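Local coordinates for protein methylmalonyl-CoA carboxyltransferase 5S subunit (Propionibacterium freudenreichii subsp. shermanii, PDB 1RQB) that transfers a carboxyl group from the biotin of the 1.3S subunit to pyruvate, forming oxaloacetate, at a cobalt-binding TIM-barrel active site, at residues L32-Q37 with H226-T231; S255-L258 with N263-E266; G60-E65 with K220-L225; M46-G51 with K294-K299; V233-L238 with A269-G274. One frame throughout, in Å; residues are numbered along the deposited sequence.

Contact 1 of 5, residues L32-Q37 with H226-T231; sequences LRDAHQ and HCHSTT. With CO (cobalt (II) ion), chain B.
Asp34 meets His226 and His228 through a shared cobalt ion, a worked example of two distant pieces of chain joined by coordination alone. Metal bonds come first. Asp34 OD1 lies 2.0 Å from the cobalt, His226 NE2 2.2 Å and His228 NE2 2.1 Å, the three donors set roughly at right angles around it. A water is bound at 2.3 Å from the metal, nearly opposite His226, and carbamylated Lys195 completes the set of protein ligands. The rings are turned differently toward the acid. OD1 stands at the edge of the His226 ring, whose plane is tilted only 24° from the carboxylate, whereas the His228 ring is turned 77° from it. His226 has CG anti to the backbone N (chi1 -180°), which carries its NE2 across to the metal.

Hydrogen bonds form the second shell. The cobalt-bound water donates to the other carboxylate oxygen, Asp34 OD2, at 2.6 Å, so the aspartate grips the ion directly and through its water. Asp34 OD1 is also bonded to His262, His226 ND1 to Asp250 and His228 ND1 to the carbonyl of Pro260, which fixes the rotation of both rings.

Charge adds a third layer. Arg33 NH1 sits 3.3 Å from Asp34 OD2, which lies well out of the guanidinium plane, so only charges meet. Arg33 NH1 gives its N-H to Gln37 OE1 instead, at 2.8 Å, while NE pairs with Glu65. With substrate-binding residues on the same helix as a metal ligand, the chemistry is consistent with a cobalt centre that places pyruvate close to the ion.

Contact 2 of 5, residues S255-L258 with N263-E266; sequences SMSL and NPTE
Ser257 and Leu258 both lie against the ring of Pro264, closing the loop that joins strand 248-251 to helix 265-271 in this TIM barrel. It is a beta-to-alpha loop of the kind that follows the C-terminal ends of the barrel strands, folded back on itself over the start of its own helix.

Along 255-258, Ser255 points its CB away from the proline and serves other neighbours: its OG is bonded to Arg290 O and its carbonyl to Arg297. Met256, present as selenomethionine, turns toward helices 31-39 and 283-296.

Ser257 is the first residue to touch. Its OG takes the crowded position between the backbone N and the carbonyl carbon (chi1 69°), from where it reaches Pro264 CG at 3.5 Å and Pro264 CB at 3.7 Å. These are contacts with ring carbons; the polar need of the hydroxyl is met by Ser254 O. Behind it, Ser257 CB rests 4.0 Å from Pro264 CA.

Leu258 has a positive phi (74°), unusual for a residue with a side chain, and its isobutyl group crosses the proline ring at a slant. No hydrogen bond links the two segments, and the grip is van der Waals. Pro264 itself occupies the N-cap position of helix 265-271, while Asn263 before it is tied through ND2 to Thr234. Val309 of the second subunit packs on Ser257, Leu258 and Pro264, so the cluster also belongs to the dimer interface. At its apolar end, one methyl does the touching: Leu258 CD2 stands 3.9 Å from Pro264 CD and 4.0 Å from Pro264 CG.

Contact 3 of 5, residues G60-E65 with K220-L225; sequences GYWSVE and KTQINL
The side-chain oxygens of Gln222 and Asn224 approach the six-membered ring of Trp62 obliquely, an instance of amides meeting an aromatic group without hydrogen bonding to it. Gln222 OE1 comes to 3.3 Å from Trp62 CZ2, above the ring plane and displaced toward the rim. Asn224 OD1 also arrives at a slant, 3.5 Å from Trp62 CZ3. Both amide planes are turned steeply from the indole, by 83° for Gln222 and 78° for Asn224.

The next shell fixes these oxygens. Asn224 ND2 donates to Gln222 OE1 at 3.0 Å, an almost straight bond (163°) lying in the carbonyl plane and using a lone pair; it ties the two amides together and probably limits their turning. Asn224 OD1 has a further, weak bond from Gln161 NE2. Gln222 runs out fully extended, and Trp62 keeps CG anti to its own N, which throws the indole inward to meet it.

Farther out, Val248 of strand 248-251 touches all three side chains. Strands 63-68 and 223-225 are not sheet neighbours: the CA atoms of Trp62 and Asn224 are 10.3 Å apart, and the side chains meet across the barrel interior near the strand beginnings. Were a serine to stand for Trp62, the two amides would probably lose the ring they rest beside, leaving a gap between the strands and Arg98 without its aromatic partner. The chemistry implies a plug in which the indole meets the oxygens by van der Waals contact, their polar needs met by the Asn224-Gln222 bond and the weak Gln161 bond, while Arg98 is the indole's cation-pi partner.

Contact 4 of 5, residues M46-G51 with K294-K299; sequences MEDMVG and KAIRPK
Asp48 and Lys299 are brought together by two torsions. In Asp48, CG lies anti to the carbonyl carbon (chi1 -73°), which turns the carboxylate toward the end of helix 283-296. Lys299 bends at chi3 (-57°) and is straight again beyond it, so that its ammonium group comes at the acid from the opposite direction. The result is a salt bridge in which Lys299 NZ donates to Asp48 OD1 at 2.7 Å, arriving on the syn side but 30° out of the carboxylate plane. The second oxygen, Asp48 OD2, is farther off at 3.4 Å from Lys299 NZ and is bonded instead to Tyr300 OH.

Beside the charged pair, Ile296 offers an apolar flank: its CG2 lies 3.8 Å from Asp48 CB and 4.0 Å from Asp48 CG. The carbonyl of Asp48 is bonded to His292, one turn earlier on the same helix as Ile296.

Local backbone bonds shape both segments. Met46 O accepts from Met49 N (2.9 Å) and Val50 N (3.1 Å), closing the turn that carries Asp48. On the other side, Lys299 N bonds to Ile296 O within the 3-10 segment that follows the helix, and Leu481 of helix 478-484 touches the lysine. With an alanine here in place of Asp48, Lys299 would probably be left without its counter-charge and Tyr300 OH without its partner, the lysine tip then set loose to turn. Glu47 OE2, 5.2 Å from Lys299 NZ, probably adds a weaker attraction. The chemistry implies a charged clasp between the loop 46-51 and the last barrel helix, backed by one isoleucine.

Contact 5 of 5, residues V233-L238 with A269-G274; sequences VTEVSL and AEMLEG
Glu235 and Met271 lie alongside each other, their chains running in opposite directions between helix 234-243 and helix 265-271. This is the closer part of the contact. The selenium of Met271, a selenomethionine, sits 3.9 Å from Glu235 CG and equally 3.9 Å from Glu235 OE2, resting against both the aliphatic stem and the carboxylate of the acid. Glu235 reaches it with an extended chain, CG anti to the backbone N (chi1 -174°). Met271 instead tucks CG between its N and carbonyl carbon (chi1 72°), then straightens to span the gap between backbones whose nearest CA atoms are 9.9 Å apart.

The loose part is the far end of the same chain, where Met271 CE only grazes Leu238 CB at 4.5 Å. No hydrogen bond crosses. The segment 269-274 ends in exposed Glu273 and Gly274. On the residues flanking Met271 polar chemistry takes over: Glu270 and Glu273 both form salt bridges with Lys202 of the second subunit. Val236 of that subunit also packs on Met271. Successive helices joined through one strand, here 248-251, and packed side by side form the outer helical layer of a TIM barrel, in this protein continued into the dimer interface.

How the contacts relate
Contacts 1, 2 and 5 are buried, contacts 3 and 4 only partly so. Contact 1, nearest the chain centre, is held by metal coordination. Contact 3 plugs the barrel interior with an aromatic ring and amides, and Leu225 beside it packs on Leu238 of contact 5. Contacts 2 and 5 share helix 265-271, rely on van der Waals packing in which polar groups take part, without hydrogen bonds across, and both touch the second subunit. Contacts 4 and 5 are both peripheral, about 27 Å apart between centres; contact 4 differs in being charged and less buried. It meets contact 1 where Met49 packs on Leu32.

Contact 1 of 5, residues L32-Q37 with H226-T231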
# COMPACT_ATOMS: atom_id res chain seq x y z
N LEU A 32 15.50 -7.35 7.14
CA LEU A 32 16.27 -8.57 7.45
C LEU A 32 15.55 -9.51 8.42
O LEU A 32 16.04 -10.61 8.68
CB LEU A 32 17.64 -8.20 8.02
CG LEU A 32 18.50 -7.32 7.10
CD1 LEU A 32 19.81 -7.02 7.81
CD2 LEU A 32 18.75 -8.01 5.75
N ARG A 33 14.40 -9.11 8.95
CA ARG A 33 13.71 -10.03 9.87
C ARG A 33 12.20 -10.05 9.61
O ARG A 33 11.70 -10.95 8.94
CB ARG A 33 14.00 -9.65 11.34
CG ARG A 33 13.66 -10.75 12.38
CD ARG A 33 12.17 -11.02 12.53
NE ARG A 33 11.48 -9.87 13.13
CZ ARG A 33 10.26 -9.93 13.66
NH1 ARG A 33 9.59 -11.08 13.65
NH2 ARG A 33 9.72 -8.84 14.19
N ASP A 34 11.48 -9.05 10.10
CA ASP A 34 10.01 -9.08 10.01
C ASP A 34 9.49 -9.00 8.57
O ASP A 34 8.46 -9.59 8.26
CB ASP A 34 9.40 -7.96 10.86
CG ASP A 34 8.02 -8.33 11.41
OD1 ASP A 34 7.30 -7.42 11.86
OD2 ASP A 34 7.67 -9.53 11.41
N ALA A 35 10.18 -8.30 7.67
CA ALA A 35 9.64 -8.18 6.31
C ALA A 35 9.53 -9.55 5.64
O ALA A 35 8.48 -9.89 5.09
CB ALA A 35 10.51 -7.24 5.45
N HIS A 36 10.59 -10.37 5.67
CA HIS A 36 10.48 -11.66 4.98
C HIS A 36 9.71 -12.66 5.83
O HIS A 36 9.12 -13.61 5.31
CB HIS A 36 11.84 -12.18 4.53
CG HIS A 36 12.77 -12.51 5.65
ND1 HIS A 36 12.77 -13.74 6.28
CD2 HIS A 36 13.74 -11.79 6.24
CE1 HIS A 36 13.71 -13.75 7.20
NE2 HIS A 36 14.32 -12.58 7.20
N GLN A 37 9.69 -12.46 7.14
CA GLN A 37 8.89 -13.35 7.99
C GLN A 37 7.41 -13.17 7.63
O GLN A 37 6.66 -14.14 7.52
CB GLN A 37 9.06 -13.01 9.48
CG GLN A 37 8.17 -13.88 10.40
CD GLN A 37 8.44 -13.67 11.89
OE1 GLN A 37 9.59 -13.60 12.32
NE2 GLN A 37 7.38 -13.60 12.68
N HIS A 226 5.66 0.08 15.91
CA HIS A 226 5.79 -1.04 14.97
C HIS A 226 4.40 -1.39 14.43
O HIS A 226 3.60 -2.01 15.12
CB HIS A 226 6.38 -2.27 15.68
CG HIS A 226 6.56 -3.47 14.80
ND1 HIS A 226 7.66 -3.65 13.99
CD2 HIS A 226 5.76 -4.55 14.59
CE1 HIS A 226 7.53 -4.78 13.32
NE2 HIS A 226 6.38 -5.34 13.67
N CYS A 227 4.12 -0.98 13.20
CA CYS A 227 2.80 -1.27 12.61
C CYS A 227 2.97 -2.03 11.29
O CYS A 227 3.83 -1.69 10.48
CB CYS A 227 2.06 0.02 12.23
SG CYS A 227 1.29 0.95 13.54
N HIS A 228 2.14 -3.05 11.10
CA HIS A 228 2.09 -3.78 9.83
C HIS A 228 1.13 -2.99 8.93
O HIS A 228 0.45 -2.09 9.42
CB HIS A 228 1.61 -5.22 10.06
CG HIS A 228 2.68 -6.10 10.62
ND1 HIS A 228 3.18 -7.19 9.94
CD2 HIS A 228 3.40 -6.01 11.77
CE1 HIS A 228 4.16 -7.74 10.64
NE2 HIS A 228 4.32 -7.04 11.75
N SER A 229 1.05 -3.32 7.64
CA SER A 229 0.21 -2.53 6.72
C SER A 229 -0.97 -3.35 6.20
O SER A 229 -1.61 -2.96 5.22
CB SER A 229 1.07 -2.09 5.54
OG SER A 229 1.77 -3.21 4.99
N THR A 230 -1.27 -4.45 6.87
CA THR A 230 -2.31 -5.41 6.47
C THR A 230 -3.68 -4.78 6.17
O THR A 230 -4.35 -5.21 5.23
CB THR A 230 -2.47 -6.47 7.56
OG1 THR A 230 -1.16 -6.84 8.03
CG2 THR A 230 -3.18 -7.71 7.00
N THR A 231 -4.11 -3.80 6.95
CA THR A 231 -5.42 -3.17 6.76
C THR A 231 -5.33 -1.91 5.89
O THR A 231 -6.35 -1.30 5.58
CB THR A 231 -6.00 -2.71 8.09
OG1 THR A 231 -5.05 -1.83 8.71
CG2 THR A 231 -6.28 -3.91 8.98
CO CO B . 5.82 -7.40 13.22
O HOH W 1 5.53 -9.62 12.88

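Contact 2 of 5, residues S255-L258 with N263-E266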
# COMPACT_ATOMS: atom_id res chain seq x y z
N SER A 255 10.78 -2.45 -1.82
CA SER A 255 10.62 -3.65 -2.65
C SER A 255 10.19 -4.86 -1.81
O SER A 255 9.90 -5.93 -2.34
CB SER A 255 11.92 -3.97 -3.40
OG SER A 255 13.04 -3.87 -2.54
N MSE A 256 10.15 -4.70 -0.49
CA MSE A 256 9.75 -5.78 0.43
C MSE A 256 8.74 -5.21 1.43
O MSE A 256 8.89 -5.43 2.63
CB MSE A 256 10.96 -6.23 1.24
CG MSE A 256 12.12 -6.71 0.43
SE MSE A 256 11.77 -8.54 -0.01
CE MSE A 256 12.29 -9.35 1.68
N SER A 257 7.72 -4.50 0.94
CA SER A 257 6.75 -3.84 1.83
C SER A 257 5.31 -4.07 1.38
O SER A 257 5.05 -4.66 0.33
CB SER A 257 7.02 -2.33 1.83
OG SER A 257 6.69 -1.78 0.57
N LEU A 258 4.39 -3.57 2.21
CA LEU A 258 2.93 -3.59 2.03
C LEU A 258 2.33 -4.98 2.26
O LEU A 258 3.03 -5.95 2.54
CB LEU A 258 2.54 -3.04 0.65
CG LEU A 258 3.00 -1.59 0.45
CD1 LEU A 258 2.46 -1.05 -0.87
CD2 LEU A 258 2.53 -0.73 1.60
N ASN A 263 4.79 -0.67 6.14
CA ASN A 263 4.80 0.54 5.31
C ASN A 263 6.24 0.72 4.81
O ASN A 263 7.19 0.37 5.51
CB ASN A 263 4.30 1.72 6.14
CG ASN A 263 2.87 1.50 6.62
OD1 ASN A 263 1.94 1.40 5.82
ND2 ASN A 263 2.69 1.38 7.94
N PRO A 264 6.40 1.23 3.57
CA PRO A 264 7.69 1.45 2.91
C PRO A 264 8.60 2.52 3.52
O PRO A 264 8.18 3.66 3.75
CB PRO A 264 7.30 1.77 1.46
CG PRO A 264 5.80 1.52 1.38
CD PRO A 264 5.32 1.81 2.76
N THR A 265 9.85 2.14 3.75
CA THR A 265 10.85 3.04 4.35
C THR A 265 10.95 4.34 3.56
O THR A 265 10.85 5.43 4.12
CB THR A 265 12.23 2.35 4.37
OG1 THR A 265 12.17 1.18 5.20
CG2 THR A 265 13.32 3.31 4.88
N GLU A 266 11.15 4.23 2.25
CA GLU A 266 11.32 5.44 1.43
C GLU A 266 10.05 6.29 1.42
O GLU A 266 10.13 7.52 1.41
CB GLU A 266 11.72 5.07 0.01
CG GLU A 266 12.97 4.22 -0.06
CD GLU A 266 12.65 2.75 -0.32
OE1 GLU A 266 11.99 2.11 0.53
OE2 GLU A 266 13.03 2.25 -1.40

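Contact 3 of 5, residues G60-E65 with K220-L225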
# COMPACT_ATOMS: atom_id res chain seq x y z
N GLY A 60 21.65 5.08 7.76
CA GLY A 60 21.25 6.02 8.80
C GLY A 60 20.10 5.59 9.70
O GLY A 60 19.49 6.41 10.39
N TYR A 61 19.81 4.29 9.73
CA TYR A 61 18.71 3.77 10.55
C TYR A 61 19.04 3.85 12.04
O TYR A 61 20.20 3.75 12.44
CB TYR A 61 18.46 2.31 10.20
CG TYR A 61 17.99 2.05 8.80
CD1 TYR A 61 18.77 1.33 7.90
CD2 TYR A 61 16.72 2.47 8.39
CE1 TYR A 61 18.31 1.02 6.62
CE2 TYR A 61 16.24 2.16 7.11
CZ TYR A 61 17.04 1.44 6.24
OH TYR A 61 16.54 1.08 5.01
N TRP A 62 18.00 3.99 12.87
CA TRP A 62 18.20 4.01 14.33
C TRP A 62 18.64 2.61 14.76
O TRP A 62 19.53 2.44 15.59
CB TRP A 62 16.90 4.39 15.04
CG TRP A 62 17.09 4.46 16.54
CD1 TRP A 62 17.73 5.44 17.24
CD2 TRP A 62 16.75 3.44 17.48
NE1 TRP A 62 17.83 5.08 18.57
CE2 TRP A 62 17.23 3.86 18.75
CE3 TRP A 62 16.09 2.20 17.38
CZ2 TRP A 62 17.08 3.08 19.91
CZ3 TRP A 62 15.93 1.43 18.54
CH2 TRP A 62 16.43 1.88 19.78
N SER A 63 17.99 1.60 14.18
CA SER A 63 18.35 0.20 14.45
C SER A 63 17.96 -0.64 13.23
O SER A 63 17.19 -0.20 12.37
CB SER A 63 17.63 -0.35 15.70
OG SER A 63 16.24 -0.54 15.48
N VAL A 64 18.52 -1.84 13.18
CA VAL A 64 18.26 -2.81 12.10
C VAL A 64 17.75 -4.10 12.73
O VAL A 64 18.49 -4.80 13.43
CB VAL A 64 19.57 -3.09 11.33
CG1 VAL A 64 19.32 -4.12 10.23
CG2 VAL A 64 20.11 -1.77 10.72
N GLU A 65 16.48 -4.43 12.52
CA GLU A 65 15.96 -5.67 13.12
C GLU A 65 16.50 -6.82 12.27
O GLU A 65 16.27 -6.85 11.06
CB GLU A 65 14.43 -5.65 13.15
CG GLU A 65 13.85 -6.76 14.03
CD GLU A 65 12.36 -6.97 13.81
OE1 GLU A 65 11.59 -6.85 14.79
OE2 GLU A 65 11.97 -7.27 12.66
N LYS A 220 10.79 12.70 27.54
CA LYS A 220 12.03 11.91 27.47
C LYS A 220 11.70 10.43 27.28
O LYS A 220 12.59 9.63 27.00
CB LYS A 220 12.85 12.06 28.76
CG LYS A 220 12.19 11.42 29.99
CD LYS A 220 13.07 11.52 31.23
CE LYS A 220 12.45 10.79 32.42
NZ LYS A 220 11.11 11.32 32.78
N THR A 221 10.44 10.05 27.44
CA THR A 221 10.05 8.64 27.28
C THR A 221 10.18 8.25 25.81
O THR A 221 9.46 8.78 24.96
CB THR A 221 8.59 8.40 27.73
OG1 THR A 221 8.42 8.89 29.07
CG2 THR A 221 8.26 6.92 27.71
N GLN A 222 11.10 7.33 25.50
CA GLN A 222 11.30 6.91 24.10
C GLN A 222 10.25 5.87 23.70
O GLN A 222 10.10 4.83 24.35
CB GLN A 222 12.70 6.31 23.87
CG GLN A 222 12.82 5.74 22.45
CD GLN A 222 14.20 5.20 22.10
OE1 GLN A 222 14.34 4.42 21.15
NE2 GLN A 222 15.23 5.62 22.83
N ILE A 223 9.54 6.16 22.62
CA ILE A 223 8.52 5.24 22.11
C ILE A 223 8.82 4.91 20.65
O ILE A 223 9.08 5.80 19.85
CB ILE A 223 7.11 5.85 22.20
CG1 ILE A 223 6.78 6.22 23.65
CG2 ILE A 223 6.09 4.85 21.69
CD1 ILE A 223 5.55 7.11 23.80
N ASN A 224 8.82 3.62 20.34
CA ASN A 224 9.05 3.11 18.98
C ASN A 224 7.73 2.49 18.50
O ASN A 224 7.13 1.68 19.20
CB ASN A 224 10.13 2.02 18.98
CG ASN A 224 11.54 2.55 19.23
OD1 ASN A 224 12.51 2.01 18.71
ND2 ASN A 224 11.65 3.59 20.04
N LEU A 225 7.26 2.86 17.31
CA LEU A 225 5.99 2.29 16.83
C LEU A 225 6.26 1.26 15.73
O LEU A 225 6.98 1.53 14.77
CB LEU A 225 5.08 3.42 16.31
CG LEU A 225 3.75 3.01 15.69
CD1 LEU A 225 2.88 2.31 16.74
CD2 LEU A 225 3.05 4.25 15.13

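Contact 4 of 5, residues M46-G51 with K294-K299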
# COMPACT_ATOMS: atom_id res chain seq x y z
N MSE A 46 20.38 -16.39 3.93
CA MSE A 46 21.44 -15.44 4.29
C MSE A 46 22.19 -14.99 3.04
O MSE A 46 22.55 -13.82 2.91
CB MSE A 46 22.41 -16.09 5.29
CG MSE A 46 23.46 -15.13 5.80
SE MSE A 46 22.62 -13.58 6.68
CE MSE A 46 24.01 -13.21 7.98
N GLU A 47 22.40 -15.91 2.10
CA GLU A 47 23.11 -15.60 0.85
C GLU A 47 22.42 -14.46 0.09
O GLU A 47 23.08 -13.68 -0.60
CB GLU A 47 23.16 -16.85 -0.05
CG GLU A 47 21.79 -17.43 -0.41
CD GLU A 47 21.84 -18.81 -1.06
OE1 GLU A 47 22.42 -19.74 -0.46
OE2 GLU A 47 21.29 -18.96 -2.18
N ASP A 48 21.11 -14.34 0.24
CA ASP A 48 20.35 -13.31 -0.48
C ASP A 48 20.28 -11.99 0.29
O ASP A 48 19.77 -11.01 -0.23
CB ASP A 48 18.92 -13.82 -0.75
CG ASP A 48 18.87 -14.88 -1.86
OD1 ASP A 48 19.66 -14.80 -2.81
OD2 ASP A 48 18.01 -15.80 -1.79
N MSE A 49 20.82 -11.95 1.51
CA MSE A 49 20.75 -10.72 2.32
C MSE A 49 22.10 -10.03 2.51
O MSE A 49 22.17 -8.80 2.54
CB MSE A 49 20.19 -11.02 3.72
CG MSE A 49 18.77 -11.54 3.77
SE MSE A 49 18.12 -11.69 5.63
CE MSE A 49 18.71 -13.50 6.03
N VAL A 50 23.18 -10.80 2.67
CA VAL A 50 24.49 -10.22 2.98
C VAL A 50 24.92 -9.12 2.01
O VAL A 50 25.59 -8.17 2.41
CB VAL A 50 25.62 -11.29 3.05
CG1 VAL A 50 25.36 -12.22 4.23
CG2 VAL A 50 25.70 -12.06 1.74
N GLY A 51 24.55 -9.24 0.74
CA GLY A 51 24.93 -8.23 -0.23
C GLY A 51 24.39 -6.83 0.00
O GLY A 51 24.88 -5.87 -0.59
N LYS A 294 14.71 -6.08 -4.79
CA LYS A 294 13.76 -6.17 -5.91
C LYS A 294 14.19 -7.32 -6.83
O LYS A 294 13.35 -8.03 -7.39
CB LYS A 294 13.72 -4.86 -6.70
CG LYS A 294 12.74 -4.94 -7.87
CD LYS A 294 12.68 -3.64 -8.67
CE LYS A 294 11.68 -3.79 -9.82
NZ LYS A 294 10.34 -4.31 -9.38
N ALA A 295 15.49 -7.50 -6.97
CA ALA A 295 16.04 -8.54 -7.85
C ALA A 295 15.93 -9.93 -7.20
O ALA A 295 15.84 -10.94 -7.88
CB ALA A 295 17.51 -8.23 -8.15
N ILE A 296 15.89 -9.97 -5.87
CA ILE A 296 15.86 -11.25 -5.15
C ILE A 296 14.44 -11.74 -4.85
O ILE A 296 14.19 -12.94 -4.85
CB ILE A 296 16.65 -11.10 -3.82
CG1 ILE A 296 18.14 -11.22 -4.11
CG2 ILE A 296 16.16 -12.10 -2.76
CD1 ILE A 296 19.01 -10.90 -2.94
N ARG A 297 13.50 -10.83 -4.63
CA ARG A 297 12.16 -11.25 -4.20
C ARG A 297 11.44 -12.22 -5.14
O ARG A 297 10.77 -13.14 -4.67
CB ARG A 297 11.28 -10.03 -3.93
CG ARG A 297 9.93 -10.41 -3.34
CD ARG A 297 9.16 -9.18 -2.94
NE ARG A 297 7.87 -9.53 -2.38
CZ ARG A 297 7.01 -8.65 -1.87
NH1 ARG A 297 7.33 -7.36 -1.86
NH2 ARG A 297 5.84 -9.06 -1.41
N PRO A 298 11.56 -12.06 -6.48
CA PRO A 298 10.86 -13.02 -7.35
C PRO A 298 11.17 -14.50 -7.11
O PRO A 298 10.34 -15.36 -7.39
CB PRO A 298 11.25 -12.56 -8.76
CG PRO A 298 11.47 -11.08 -8.57
CD PRO A 298 12.27 -11.05 -7.29
N LYS A 299 12.35 -14.79 -6.57
CA LYS A 299 12.76 -16.18 -6.31
C LYS A 299 11.94 -16.80 -5.18
O LYS A 299 11.94 -18.02 -5.02
CB LYS A 299 14.25 -16.25 -5.95
CG LYS A 299 15.18 -15.74 -7.03
CD LYS A 299 16.65 -16.04 -6.71
CE LYS A 299 17.10 -15.46 -5.38
NZ LYS A 299 18.57 -15.71 -5.16

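Contact 5 of 5, residues V233-L238 with A269-G274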
# COMPACT_ATOMS: atom_id res chain seq x y z
N VAL A 233 -4.30 1.13 6.73
CA VAL A 233 -4.56 2.43 7.36
C VAL A 233 -3.36 2.93 8.18
O VAL A 233 -3.34 4.09 8.59
CB VAL A 233 -5.76 2.36 8.39
CG1 VAL A 233 -6.95 1.60 7.79
CG2 VAL A 233 -5.32 1.66 9.69
N THR A 234 -2.36 2.09 8.40
CA THR A 234 -1.30 2.46 9.36
C THR A 234 -0.26 3.46 8.86
O THR A 234 0.47 4.01 9.69
CB THR A 234 -0.60 1.21 9.92
OG1 THR A 234 0.03 0.50 8.86
CG2 THR A 234 -1.63 0.30 10.62
N GLU A 235 -0.12 3.74 7.57
CA GLU A 235 0.88 4.77 7.26
C GLU A 235 0.35 6.11 7.75
O GLU A 235 1.09 7.00 8.16
CB GLU A 235 1.22 4.83 5.77
CG GLU A 235 2.38 5.78 5.50
CD GLU A 235 2.94 5.64 4.10
OE1 GLU A 235 3.49 4.56 3.79
OE2 GLU A 235 2.84 6.59 3.31
N VAL A 236 -0.97 6.27 7.72
CA VAL A 236 -1.55 7.52 8.23
C VAL A 236 -1.38 7.52 9.76
O VAL A 236 -1.18 8.57 10.36
CB VAL A 236 -3.03 7.63 7.87
CG1 VAL A 236 -3.59 8.96 8.39
CG2 VAL A 236 -3.17 7.55 6.35
N SER A 237 -1.45 6.34 10.37
CA SER A 237 -1.25 6.22 11.82
C SER A 237 0.18 6.63 12.17
O SER A 237 0.41 7.28 13.19
CB SER A 237 -1.53 4.78 12.29
OG SER A 237 -2.88 4.43 12.01
N LEU A 238 1.15 6.24 11.34
CA LEU A 238 2.55 6.64 11.58
C LEU A 238 2.66 8.16 11.57
O LEU A 238 3.33 8.76 12.41
CB LEU A 238 3.47 6.06 10.51
CG LEU A 238 4.20 4.76 10.82
CD1 LEU A 238 3.23 3.69 11.22
CD2 LEU A 238 5.03 4.33 9.62
N ALA A 269 9.89 8.21 4.63
CA ALA A 269 10.86 9.31 4.68
C ALA A 269 10.42 10.46 3.77
O ALA A 269 10.49 11.63 4.16
CB ALA A 269 12.26 8.82 4.25
N GLU A 270 9.96 10.14 2.56
CA GLU A 270 9.57 11.19 1.60
C GLU A 270 8.32 11.96 2.02
O GLU A 270 8.22 13.16 1.76
CB GLU A 270 9.33 10.58 0.22
CG GLU A 270 10.56 9.97 -0.41
CD GLU A 270 11.36 10.95 -1.27
OE1 GLU A 270 11.13 12.18 -1.18
OE2 GLU A 270 12.22 10.48 -2.04
N MSE A 271 7.38 11.30 2.67
CA MSE A 271 6.11 11.96 3.02
C MSE A 271 6.30 13.10 4.03
O MSE A 271 5.40 13.92 4.19
CB MSE A 271 5.13 10.96 3.62
CG MSE A 271 5.48 10.50 5.03
SE MSE A 271 4.21 9.20 5.81
CE MSE A 271 4.67 9.34 7.69
N LEU A 272 7.44 13.17 4.72
CA LEU A 272 7.62 14.20 5.75
C LEU A 272 8.12 15.55 5.19
O LEU A 272 8.16 16.53 5.93
CB LEU A 272 8.62 13.72 6.81
CG LEU A 272 8.22 12.46 7.58
CD1 LEU A 272 9.33 12.08 8.57
CD2 LEU A 272 6.91 12.73 8.31
N GLU A 273 8.47 15.62 3.91
CA GLU A 273 9.04 16.85 3.35
C GLU A 273 8.11 18.06 3.55
O GLU A 273 6.95 18.04 3.15
CB GLU A 273 9.36 16.68 1.86
CG GLU A 273 9.96 17.93 1.22
CD GLU A 273 10.48 17.70 -0.19
OE1 GLU A 273 9.92 16.82 -0.90
OE2 GLU A 273 11.43 18.40 -0.61
N GLY A 274 8.67 19.10 4.17
CA GLY A 274 7.94 20.33 4.44
C GLY A 274 7.04 20.37 5.67
O GLY A 274 6.43 21.41 5.94